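PDB 6E0O: cGAS/DncV-like nucleotidyltransferase in E. coli homolog from Elizabethkingia meningoseptica ATCC 13253 = NBRC 12535, which synthesises cyclic dinucleotide second messengers, probably from ATP or GTP, as the nucleotidyltransferase of a CBASS antiphage defence system. Local coordinates for residues A[1-5]-A[287-292]; A[5-9]-A[234-240]; A[118-122]-A[159-165]; A[218-222]-A[265-269]. All blocks are in the same frame, centred on the assembly; numbering follows the deposited sequence. Where two conformers were deposited one is given.

Contacts 1 and 2 lie together on the helical side of the chain, their centres about 10 Å apart; they share Glu5 and are joined by Tyr291 OH, which meets Thr237 O. Both are partly buried and tie the N-terminal residues to helices 275-289 and 236-252, one by donating to last-turn carbonyls, the other by accepting from first-turn amides. Contact 4 also belongs to the helical part but is buried and wholly apolar. Contact 3 lies across the chain's centre from contacts 1 and 2, at the surface of the nucleotidyltransferase sheet; it is the most polar, built from a salt bridge and hydrogen bonds of backbone and side-chain amides, and touches the bound nucleotide directly.

Contact 1: residues A[1-5]-A[287-292]; sequences MNFSE and NYLGYQ
The two chain termini meet here at a helix C-terminus ended by a positive-phi glycine, Gly290: the irregular N-terminal residues lie across the end of helix 275-289, and Asn2 meets its last carbonyls. The helix ends at Leu289; Gly290 (phi 82°, psi 24°) makes a weak 3.3 Å bond from its N to Asn287 O. A CB on Gly290 would clash with Asn2 CG and with the preceding carbonyl. Met1 and Gly290 are in register, CA to CA 4.5 Å. Asn2 supplies both direct hydrogen bonds: its N donates to Leu289 O (2.9 Å), and its ND2, with chi1 m, donates to Tyr288 O (3.0 Å). A water accepts from Asn2 ND2 (2.9 Å) and donates to Asn287 O (2.9 Å), so three successive helix carbonyls are served. A second water donates to Gly290 O (3.0 Å) and weakly to Asn2 OD1 (3.4 Å). Tyr288 OH and Tyr291 OH are satisfied elsewhere, by Arg202 and by Thr237 O of helix 236-252. Phe3 (chi1 m) reaches Leu289, CD2 to CD2 3.9 Å, and runs near parallel to the Tyr288 ring, planes at 25° but slid apart, centroids 5.6 Å. Met1, chi1 p and chi2 t, makes a Met-aromatic contact, its SD over one face of the Tyr291 ring, 4.0 Å from the centroid and 3.7 Å from CZ.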
# COMPACT_ATOMS: atom_id res chain seq x y z
N MET A 1 15.51 23.54 10.95
CA MET A 1 15.29 22.72 9.72
C MET A 1 14.37 23.45 8.74
O MET A 1 13.88 24.53 9.04
CB MET A 1 14.70 21.36 10.08
CG MET A 1 13.32 21.43 10.69
SD MET A 1 12.46 19.87 10.46
CE MET A 1 12.16 19.94 8.69
N ASN A 2 14.11 22.84 7.58
CA ASN A 2 13.58 23.59 6.45
C ASN A 2 12.07 23.76 6.48
O ASN A 2 11.55 24.65 5.78
CB ASN A 2 13.98 22.92 5.14
CG ASN A 2 15.47 22.91 4.92
OD1 ASN A 2 16.19 23.77 5.44
ND2 ASN A 2 15.93 21.96 4.13
N PHE A 3 11.35 22.95 7.24
CA PHE A 3 9.90 22.98 7.27
C PHE A 3 9.46 23.08 8.72
O PHE A 3 10.04 22.44 9.60
CB PHE A 3 9.31 21.74 6.61
CG PHE A 3 9.74 21.58 5.18
CD1 PHE A 3 9.09 22.25 4.16
CD2 PHE A 3 10.81 20.78 4.86
CE1 PHE A 3 9.49 22.11 2.85
CE2 PHE A 3 11.22 20.63 3.55
CZ PHE A 3 10.57 21.31 2.55
N SER A 4 8.44 23.88 8.96
CA SER A 4 7.99 24.13 10.31
C SER A 4 7.20 22.94 10.84
O SER A 4 6.76 22.06 10.09
CB SER A 4 7.10 25.36 10.33
OG SER A 4 5.89 25.06 9.64
N GLU A 5 7.00 22.94 12.16
CA GLU A 5 6.11 21.97 12.78
C GLU A 5 4.76 21.95 12.08
O GLU A 5 4.22 20.88 11.78
CB GLU A 5 5.98 22.31 14.27
CG GLU A 5 5.05 21.42 15.06
CD GLU A 5 5.65 20.08 15.47
OE1 GLU A 5 6.84 19.82 15.18
OE2 GLU A 5 4.92 19.29 16.09
N ASN A 287 18.35 15.07 4.29
CA ASN A 287 18.93 16.23 3.64
C ASN A 287 17.84 17.19 3.15
O ASN A 287 17.98 18.41 3.29
CB ASN A 287 19.80 15.78 2.46
CG ASN A 287 21.04 15.04 2.90
OD1 ASN A 287 21.42 15.07 4.07
ND2 ASN A 287 21.71 14.39 1.95
N TYR A 288 16.77 16.65 2.57
CA TYR A 288 15.69 17.49 2.07
C TYR A 288 15.02 18.25 3.19
O TYR A 288 14.69 19.44 3.05
CB TYR A 288 14.66 16.61 1.36
CG TYR A 288 13.55 17.39 0.71
CD1 TYR A 288 13.72 17.96 -0.54
CD2 TYR A 288 12.32 17.55 1.33
CE1 TYR A 288 12.72 18.67 -1.16
CE2 TYR A 288 11.30 18.25 0.72
CZ TYR A 288 11.51 18.82 -0.53
OH TYR A 288 10.52 19.53 -1.15
N LEU A 289 14.78 17.58 4.32
CA LEU A 289 14.11 18.20 5.45
C LEU A 289 15.00 19.18 6.20
O LEU A 289 14.48 20.10 6.84
CB LEU A 289 13.60 17.11 6.39
CG LEU A 289 12.49 16.25 5.76
CD1 LEU A 289 12.30 14.94 6.52
CD2 LEU A 289 11.18 17.03 5.68
N GLY A 290 16.32 19.04 6.10
CA GLY A 290 17.19 20.02 6.71
C GLY A 290 17.42 19.82 8.18
O GLY A 290 17.73 20.78 8.88
N TYR A 291 17.26 18.59 8.66
CA TYR A 291 17.63 18.27 10.03
C TYR A 291 19.12 18.46 10.25
O TYR A 291 19.94 18.26 9.35
CB TYR A 291 17.26 16.82 10.34
CG TYR A 291 15.81 16.64 10.69
CD1 TYR A 291 15.32 17.08 11.92
CD2 TYR A 291 14.93 16.06 9.80
CE1 TYR A 291 14.00 16.93 12.24
CE2 TYR A 291 13.61 15.89 10.13
CZ TYR A 291 13.15 16.32 11.36
OH TYR A 291 11.81 16.19 11.66
N GLN A 292 19.46 18.85 11.47
CA GLN A 292 20.84 19.11 11.85
C GLN A 292 21.22 18.27 13.07
O GLN A 292 20.36 17.72 13.76
CB GLN A 292 21.03 20.60 12.15
CG GLN A 292 20.27 21.14 13.37
CD GLN A 292 18.76 21.29 13.17
OE1 GLN A 292 18.21 20.92 12.13
NE2 GLN A 292 18.09 21.83 14.18
OXT GLN A 292 22.40 18.12 13.40
O HOH W 1 18.65 21.21 3.61
O HOH W 2 18.97 22.96 7.30

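Contact 2: residues A[5-9]-A[234-240]; sequences EQQLI and GNYTQTL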
# COMPACT_ATOMS: atom_id res chain seq x y z
N GLU A 5 7.00 22.94 12.16
CA GLU A 5 6.11 21.97 12.78
C GLU A 5 4.76 21.95 12.08
O GLU A 5 4.22 20.88 11.78
CB GLU A 5 5.98 22.31 14.27
CG GLU A 5 5.05 21.42 15.06
CD GLU A 5 5.65 20.08 15.47
OE1 GLU A 5 6.84 19.82 15.18
OE2 GLU A 5 4.92 19.29 16.09
N GLN A 6 4.19 23.13 11.81
CA GLN A 6 2.88 23.18 11.18
C GLN A 6 2.91 22.60 9.77
O GLN A 6 1.95 21.96 9.34
CB GLN A 6 2.35 24.61 11.15
CG GLN A 6 0.94 24.69 10.62
CD GLN A 6 -0.04 23.94 11.49
OE1 GLN A 6 -0.12 24.18 12.70
NE2 GLN A 6 -0.78 23.01 10.89
N GLN A 7 3.98 22.84 9.01
CA GLN A 7 4.07 22.26 7.68
C GLN A 7 4.09 20.74 7.75
O GLN A 7 3.45 20.06 6.93
CB GLN A 7 5.29 22.81 6.94
CG GLN A 7 5.13 24.27 6.51
CD GLN A 7 6.38 24.84 5.87
OE1 GLN A 7 7.41 25.01 6.53
NE2 GLN A 7 6.30 25.16 4.58
N LEU A 8 4.80 20.18 8.73
CA LEU A 8 4.81 18.73 8.89
C LEU A 8 3.42 18.22 9.24
O LEU A 8 2.99 17.18 8.73
CB LEU A 8 5.81 18.31 9.97
CG LEU A 8 7.28 18.59 9.69
CD1 LEU A 8 8.13 18.03 10.83
CD2 LEU A 8 7.72 18.01 8.36
N ILE A 9 2.72 18.93 10.12
CA ILE A 9 1.35 18.54 10.45
C ILE A 9 0.49 18.53 9.19
O ILE A 9 -0.28 17.59 8.95
CB ILE A 9 0.76 19.46 11.54
CG1 ILE A 9 1.52 19.25 12.85
CG2 ILE A 9 -0.73 19.20 11.70
CD1 ILE A 9 1.20 20.27 13.92
N GLY A 234 2.43 14.95 20.13
CA GLY A 234 2.43 16.38 19.91
C GLY A 234 3.72 16.98 19.41
O GLY A 234 3.82 18.21 19.35
N ASN A 235 4.71 16.18 19.05
CA ASN A 235 5.98 16.72 18.55
C ASN A 235 6.30 16.05 17.23
O ASN A 235 6.97 15.01 17.18
CB ASN A 235 7.11 16.56 19.56
CG ASN A 235 8.31 17.41 19.19
OD1 ASN A 235 8.52 17.72 18.01
ND2 ASN A 235 9.10 17.80 20.19
N TYR A 236 5.83 16.65 16.14
CA TYR A 236 6.01 16.05 14.83
C TYR A 236 7.46 16.16 14.38
O TYR A 236 8.00 15.22 13.78
CB TYR A 236 5.09 16.72 13.81
CG TYR A 236 3.64 16.35 13.95
CD1 TYR A 236 2.90 16.73 15.06
CD2 TYR A 236 2.99 15.63 12.96
CE1 TYR A 236 1.57 16.40 15.18
CE2 TYR A 236 1.66 15.30 13.07
CZ TYR A 236 0.96 15.68 14.18
OH TYR A 236 -0.36 15.35 14.28
N THR A 237 8.09 17.31 14.65
CA THR A 237 9.46 17.52 14.21
C THR A 237 10.39 16.51 14.87
O THR A 237 11.23 15.89 14.20
CB THR A 237 9.91 18.95 14.52
OG1 THR A 237 9.09 19.89 13.79
CG2 THR A 237 11.36 19.16 14.13
N GLN A 238 10.26 16.33 16.18
CA GLN A 238 11.16 15.40 16.87
C GLN A 238 10.81 13.95 16.56
O GLN A 238 11.70 13.10 16.47
CB GLN A 238 11.18 15.66 18.37
CG GLN A 238 12.37 15.01 19.05
CD GLN A 238 13.72 15.65 18.67
OE1 GLN A 238 13.78 16.69 17.99
NE2 GLN A 238 14.80 15.03 19.10
N THR A 239 9.52 13.64 16.41
CA THR A 239 9.14 12.28 16.04
C THR A 239 9.72 11.92 14.69
O THR A 239 10.27 10.82 14.51
CB THR A 239 7.61 12.13 16.02
OG1 THR A 239 7.10 12.27 17.34
CG2 THR A 239 7.21 10.78 15.45
N LEU A 240 9.60 12.82 13.71
CA LEU A 240 10.11 12.55 12.37
C LEU A 240 11.62 12.39 12.41
O LEU A 240 12.17 11.51 11.74
CB LEU A 240 9.69 13.66 11.42
CG LEU A 240 10.10 13.52 9.95
CD1 LEU A 240 9.56 12.26 9.32
CD2 LEU A 240 9.64 14.77 9.20
O HOH W 3 2.72 20.22 17.32
O HOH W 4 8.40 20.75 17.54
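This is a helix-to-helix contact in which a carboxylate from the first turn of helix 5-11 accepts hydrogen bonds from the first amides of helix 236-252, joining the N-terminal helix to the helical part of the enzyme. The short axes of 5-9 and 236-240 approach to 9.6 Å with 71° between their directions. Glu5 reaches across with both oxygens: Tyr236 N donates to Glu5 OE2 (2.8 Å), while Thr237 N (2.9 Å) and Thr237 OG1 (2.6 Å) both donate to Glu5 OE1. First-turn amides of a helix have no carbonyl partner within it, so the negative side chain meets real donors at the end where the helix dipole is positive. One water links Glu5 OE2 to Gly234 O, at 2.7 and 3.1 Å. The cap itself is local: Asn235 OD1 accepts from Gln238 N (2.9 Å). Beside this polar patch lies an apolar one. Ile9 CG1 sits over the Tyr236 ring, 3.5 Å from its centroid and 8° off the normal, a CH-pi contact; Leu8 packs CD2 to CD2 on Leu240 at 3.9 Å and CB to CB on Tyr236 at 4.2 Å. Behind them, Leu240 also rests on Met192 and Ile195 of helix 188-205. The whole is typical of a helix N-terminus with an Asn N-cap, here Asn235, with Glu5 accepting from the amides of Tyr236 and Thr237.

Contact 3: residues A[118-122]-A[159-165]; sequences ERKNK and FYSDDNK. With nucleotides of chain B.
In the nucleotidyltransferase sheet, the ends of strands 117-119 and 152-160 lead into loops that meet beside the nucleotide site; the second loop forms a type I turn, Ser161 to Asn164. Glu118 pairs with Lys120 of the same segment (OE2 to NZ 2.9 Å). Arg119 extends with chi1, chi2 and chi3 all t to make a two-pronged salt bridge with Asp162, NE to OD2 2.9 Å and NH2 to OD1 3.0 Å; Asp162 OD1 is also met by Lys102 of helix 98-113. Asn121 faces Asp162, CA to CA 4.9 Å. Its O accepts from Asp162 N (2.9 Å); with chi1 t, its OD1 accepts from Asp163 N (3.0 Å) and its ND2 donates to Asp163 OD1 (3.1 Å). That same Asp163 OD1 takes a very short 2.5 Å bond from Ser161 OG, which in turn accepts from Lys165 N (3.0 Å). Lys122 is opposite Ser161, CA to CA 4.8 Å, and rests its CB 3.8 Å from Phe159 CE2. Asn121 and Lys122 probably belong to the ATP site, and here a nearly extended Lys122 (chi1 m, then t) reaches the linear dinucleotide pppA[3'-5']pA, which resembles the intermediate before cyclisation. A water accepts from both Lys122 NZ and Lys165 NZ. Phe159, chi1 p, brings CE1 to 3.4 Å from C2 of A2 of chain B, while Lys122 NZ donates to A2 OP1 at 3.2 Å.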
# COMPACT_ATOMS: atom_id res chain seq x y z
N GLU A 118 -7.63 -0.64 -19.32
CA GLU A 118 -6.29 -0.93 -19.80
C GLU A 118 -5.69 -2.04 -18.95
O GLU A 118 -5.56 -1.90 -17.73
CB GLU A 118 -5.40 0.32 -19.72
CG GLU A 118 -5.94 1.50 -20.51
CD GLU A 118 -5.05 2.72 -20.42
OE1 GLU A 118 -5.42 3.77 -21.00
OE2 GLU A 118 -3.99 2.64 -19.76
N ARG A 119 -5.32 -3.14 -19.59
CA ARG A 119 -4.66 -4.22 -18.88
C ARG A 119 -3.25 -3.79 -18.49
O ARG A 119 -2.51 -3.23 -19.31
CB ARG A 119 -4.60 -5.46 -19.75
CG ARG A 119 -3.90 -6.60 -19.08
CD ARG A 119 -4.12 -7.88 -19.84
NE ARG A 119 -3.40 -8.99 -19.25
CZ ARG A 119 -3.91 -10.21 -19.12
NH1 ARG A 119 -5.16 -10.46 -19.51
NH2 ARG A 119 -3.19 -11.18 -18.56
N LYS A 120 -2.89 -4.05 -17.24
CA LYS A 120 -1.56 -3.76 -16.72
C LYS A 120 -0.91 -5.06 -16.23
O LYS A 120 -1.55 -6.11 -16.19
CB LYS A 120 -1.62 -2.71 -15.61
CG LYS A 120 -2.30 -1.42 -16.00
CD LYS A 120 -1.53 -0.66 -17.07
CE LYS A 120 -2.34 0.54 -17.54
NZ LYS A 120 -1.63 1.33 -18.58
N ASN A 121 0.35 -4.96 -15.82
CA ASN A 121 1.11 -6.15 -15.47
C ASN A 121 0.50 -6.89 -14.29
O ASN A 121 0.49 -8.13 -14.27
CB ASN A 121 2.55 -5.75 -15.15
CG ASN A 121 3.47 -6.94 -15.03
OD1 ASN A 121 3.36 -7.91 -15.78
ND2 ASN A 121 4.39 -6.88 -14.07
N LYS A 122 -0.02 -6.16 -13.30
CA LYS A 122 -0.49 -6.76 -12.05
C LYS A 122 -1.96 -6.48 -11.77
O LYS A 122 -2.45 -6.86 -10.71
CB LYS A 122 0.36 -6.27 -10.87
CG LYS A 122 1.80 -6.74 -10.91
CD LYS A 122 2.60 -6.27 -9.70
CE LYS A 122 4.09 -6.47 -9.92
NZ LYS A 122 4.89 -5.91 -8.80
N PHE A 159 -1.83 -13.80 -6.90
CA PHE A 159 -2.13 -13.64 -8.31
C PHE A 159 -0.81 -13.72 -9.06
O PHE A 159 0.26 -13.88 -8.47
CB PHE A 159 -2.92 -12.36 -8.59
CG PHE A 159 -2.23 -11.10 -8.18
CD1 PHE A 159 -2.36 -10.60 -6.90
CD2 PHE A 159 -1.48 -10.39 -9.10
CE1 PHE A 159 -1.75 -9.42 -6.53
CE2 PHE A 159 -0.86 -9.21 -8.75
CZ PHE A 159 -0.99 -8.72 -7.46
N TYR A 160 -0.89 -13.63 -10.38
CA TYR A 160 0.29 -13.72 -11.23
C TYR A 160 0.36 -12.48 -12.10
O TYR A 160 -0.65 -12.03 -12.64
CB TYR A 160 0.24 -14.98 -12.08
CG TYR A 160 0.19 -16.21 -11.19
CD1 TYR A 160 -1.02 -16.68 -10.69
CD2 TYR A 160 1.35 -16.86 -10.82
CE1 TYR A 160 -1.07 -17.78 -9.86
CE2 TYR A 160 1.32 -17.97 -10.00
CZ TYR A 160 0.10 -18.43 -9.52
OH TYR A 160 0.06 -19.53 -8.70
N SER A 161 1.56 -11.93 -12.23
CA SER A 161 1.77 -10.81 -13.12
C SER A 161 1.91 -11.31 -14.55
O SER A 161 2.20 -12.49 -14.80
CB SER A 161 3.02 -10.04 -12.72
OG SER A 161 4.18 -10.81 -12.94
N ASP A 162 1.72 -10.40 -15.51
CA ASP A 162 1.85 -10.76 -16.91
C ASP A 162 3.28 -11.17 -17.24
O ASP A 162 3.50 -11.93 -18.19
CB ASP A 162 1.37 -9.62 -17.80
CG ASP A 162 -0.14 -9.48 -17.81
OD1 ASP A 162 -0.82 -10.22 -17.07
OD2 ASP A 162 -0.65 -8.63 -18.57
N ASP A 163 4.27 -10.70 -16.48
CA ASP A 163 5.65 -11.16 -16.65
C ASP A 163 5.99 -12.36 -15.76
O ASP A 163 7.17 -12.62 -15.49
CB ASP A 163 6.66 -10.02 -16.52
CG ASP A 163 6.76 -9.45 -15.12
OD1 ASP A 163 5.81 -9.58 -14.34
OD2 ASP A 163 7.82 -8.85 -14.82
N ASN A 164 4.97 -13.09 -15.30
CA ASN A 164 5.03 -14.47 -14.77
C ASN A 164 5.42 -14.57 -13.31
O ASN A 164 5.69 -15.69 -12.83
CB ASN A 164 5.90 -15.39 -15.64
CG ASN A 164 5.27 -15.67 -17.00
OD1 ASN A 164 4.05 -15.77 -17.13
ND2 ASN A 164 6.11 -15.76 -18.02
N LYS A 165 5.41 -13.47 -12.57
CA LYS A 165 5.74 -13.52 -11.15
C LYS A 165 4.51 -13.93 -10.35
O LYS A 165 3.39 -13.51 -10.65
CB LYS A 165 6.22 -12.16 -10.66
CG LYS A 165 7.49 -11.71 -11.33
CD LYS A 165 8.11 -10.52 -10.65
CE LYS A 165 7.50 -9.23 -11.13
NZ LYS A 165 8.33 -8.07 -10.69
P A B 2 2.89 -1.69 -8.48
OP1 A B 2 3.39 -3.09 -8.53
OP2 A B 2 3.17 -0.78 -9.62
O5' A B 2 1.31 -1.75 -8.27
C5' A B 2 0.43 -2.00 -9.36
C4' A B 2 -0.89 -2.56 -8.89
O4' A B 2 -0.67 -3.91 -8.39
C3' A B 2 -1.55 -1.78 -7.76
O3' A B 2 -2.97 -1.82 -7.90
C2' A B 2 -1.13 -2.56 -6.52
O2' A B 2 -2.02 -2.44 -5.42
C1' A B 2 -1.06 -3.99 -7.03
N9 A B 2 -0.06 -4.80 -6.33
C8 A B 2 1.31 -4.72 -6.46
N7 A B 2 1.96 -5.56 -5.70
C5 A B 2 0.96 -6.22 -5.01
C6 A B 2 0.99 -7.24 -4.03
N6 A B 2 2.10 -7.80 -3.55
N1 A B 2 -0.20 -7.67 -3.57
C2 A B 2 -1.33 -7.13 -4.02
N3 A B 2 -1.49 -6.17 -4.94
C4 A B 2 -0.29 -5.76 -5.39
O HOH W 5 -2.18 -9.68 -12.67
O HOH W 6 7.47 -7.81 -8.16

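Contact 4: residues A[218-222]-A[265-269]; sequences FIECL and WLFSN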
# COMPACT_ATOMS: atom_id res chain seq x y z
N PHE A 218 6.89 -0.15 1.01
CA PHE A 218 8.20 -0.18 1.65
C PHE A 218 8.28 0.86 2.76
O PHE A 218 8.74 0.57 3.87
CB PHE A 218 9.25 0.03 0.57
CG PHE A 218 10.66 -0.29 0.97
CD1 PHE A 218 11.02 -1.56 1.38
CD2 PHE A 218 11.65 0.66 0.85
CE1 PHE A 218 12.33 -1.85 1.70
CE2 PHE A 218 12.95 0.37 1.17
CZ PHE A 218 13.29 -0.90 1.57
N ILE A 219 7.82 2.08 2.48
CA ILE A 219 7.83 3.13 3.50
C ILE A 219 7.00 2.70 4.70
O ILE A 219 7.42 2.84 5.86
CB ILE A 219 7.32 4.46 2.90
CG1 ILE A 219 8.30 4.98 1.85
CG2 ILE A 219 7.08 5.50 4.01
CD1 ILE A 219 7.82 6.21 1.10
N GLU A 220 5.80 2.17 4.45
CA GLU A 220 4.94 1.74 5.55
C GLU A 220 5.63 0.70 6.42
O GLU A 220 5.55 0.77 7.65
CB GLU A 220 3.63 1.17 5.00
CG GLU A 220 2.72 2.25 4.45
CD GLU A 220 1.44 1.72 3.88
OE1 GLU A 220 0.73 0.94 4.54
OE2 GLU A 220 1.14 2.11 2.74
N CYS A 221 6.33 -0.25 5.80
CA CYS A 221 7.01 -1.29 6.57
C CYS A 221 8.19 -0.71 7.34
O CYS A 221 8.43 -1.10 8.49
CB CYS A 221 7.48 -2.41 5.64
SG CYS A 221 6.17 -3.42 4.90
N LEU A 222 8.96 0.20 6.73
CA LEU A 222 10.10 0.78 7.44
C LEU A 222 9.65 1.49 8.70
O LEU A 222 10.20 1.28 9.78
CB LEU A 222 10.85 1.75 6.54
CG LEU A 222 11.58 1.15 5.34
CD1 LEU A 222 12.06 2.28 4.43
CD2 LEU A 222 12.72 0.27 5.78
N TRP A 265 9.50 -11.44 6.61
CA TRP A 265 10.54 -10.45 6.76
C TRP A 265 10.49 -9.44 5.62
O TRP A 265 10.24 -9.80 4.46
CB TRP A 265 11.91 -11.13 6.71
CG TRP A 265 12.23 -12.06 7.83
CD1 TRP A 265 12.47 -13.40 7.73
CD2 TRP A 265 12.36 -11.73 9.22
NE1 TRP A 265 12.74 -13.92 8.97
CE2 TRP A 265 12.69 -12.92 9.90
CE3 TRP A 265 12.25 -10.54 9.95
CZ2 TRP A 265 12.89 -12.96 11.28
CZ3 TRP A 265 12.44 -10.59 11.32
CH2 TRP A 265 12.76 -11.79 11.97
N LEU A 266 10.77 -8.18 5.95
CA LEU A 266 10.82 -7.15 4.92
C LEU A 266 11.95 -7.42 3.93
O LEU A 266 11.78 -7.27 2.72
CB LEU A 266 11.00 -5.79 5.57
CG LEU A 266 10.98 -4.60 4.61
CD1 LEU A 266 9.71 -4.53 3.80
CD2 LEU A 266 11.20 -3.30 5.40
N PHE A 267 13.12 -7.79 4.44
CA PHE A 267 14.29 -8.03 3.59
C PHE A 267 14.46 -9.53 3.32
O PHE A 267 15.54 -10.10 3.39
CB PHE A 267 15.52 -7.38 4.22
CG PHE A 267 15.33 -5.90 4.42
CD1 PHE A 267 15.22 -5.06 3.32
CD2 PHE A 267 15.20 -5.35 5.68
CE1 PHE A 267 15.01 -3.70 3.48
CE2 PHE A 267 14.99 -4.00 5.85
CZ PHE A 267 14.89 -3.17 4.74
N SER A 268 13.34 -10.15 2.96
CA SER A 268 13.29 -11.55 2.56
C SER A 268 13.99 -11.75 1.22
O SER A 268 14.09 -10.85 0.39
CB SER A 268 11.83 -11.96 2.41
OG SER A 268 11.69 -13.09 1.58
N ASN A 269 14.48 -12.98 1.01
CA ASN A 269 15.10 -13.29 -0.28
C ASN A 269 14.08 -13.38 -1.41
O ASN A 269 14.48 -13.57 -2.56
CB ASN A 269 16.00 -14.53 -0.19
CG ASN A 269 15.31 -15.72 0.40
OD1 ASN A 269 14.10 -15.85 0.32
ND2 ASN A 269 16.10 -16.61 1.00
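Aliphatic contacts centre on Leu266, whose CA-to-CB bond points at helix 216-224. Its CD1 reaches Cys221 CB at 3.6 Å and Phe218 CD1 at 4.0 Å, and its CD2 meets Leu222 CD2 at 3.9 Å. With chi1 t and chi2 p, the two methyls of Leu266 thus spread over three side chains that lie one turn apart or adjacent on the helix: Phe218, Cys221 and Leu222. The nearest backbones, at Cys221 and Leu266, stay 7.2 Å apart CA to CA, so side chains alone fill the gap. This is a loop-on-helix hydrophobic core contact: the irregular segment 265-269, between helices 236-252 and 275-289, closes over one side of helix 216-224 in the helical part of the enzyme. Leu222 also touches Ala278 and Ile247 on those two flanking helices. Aromatic contacts come from Phe267, whose CE1 lies 3.7 Å from Phe218 CE1, near the plane of the Phe218 ring and at its edge; Phe267 CZ is 4.2 Å from Leu222 CD2. Polar bonding between the segments is absent. The backbone of the loop is held instead by Leu266 pairing with Tyr257, and the helix keeps its own Leu222 N to Phe218 O bond at 2.9 Å.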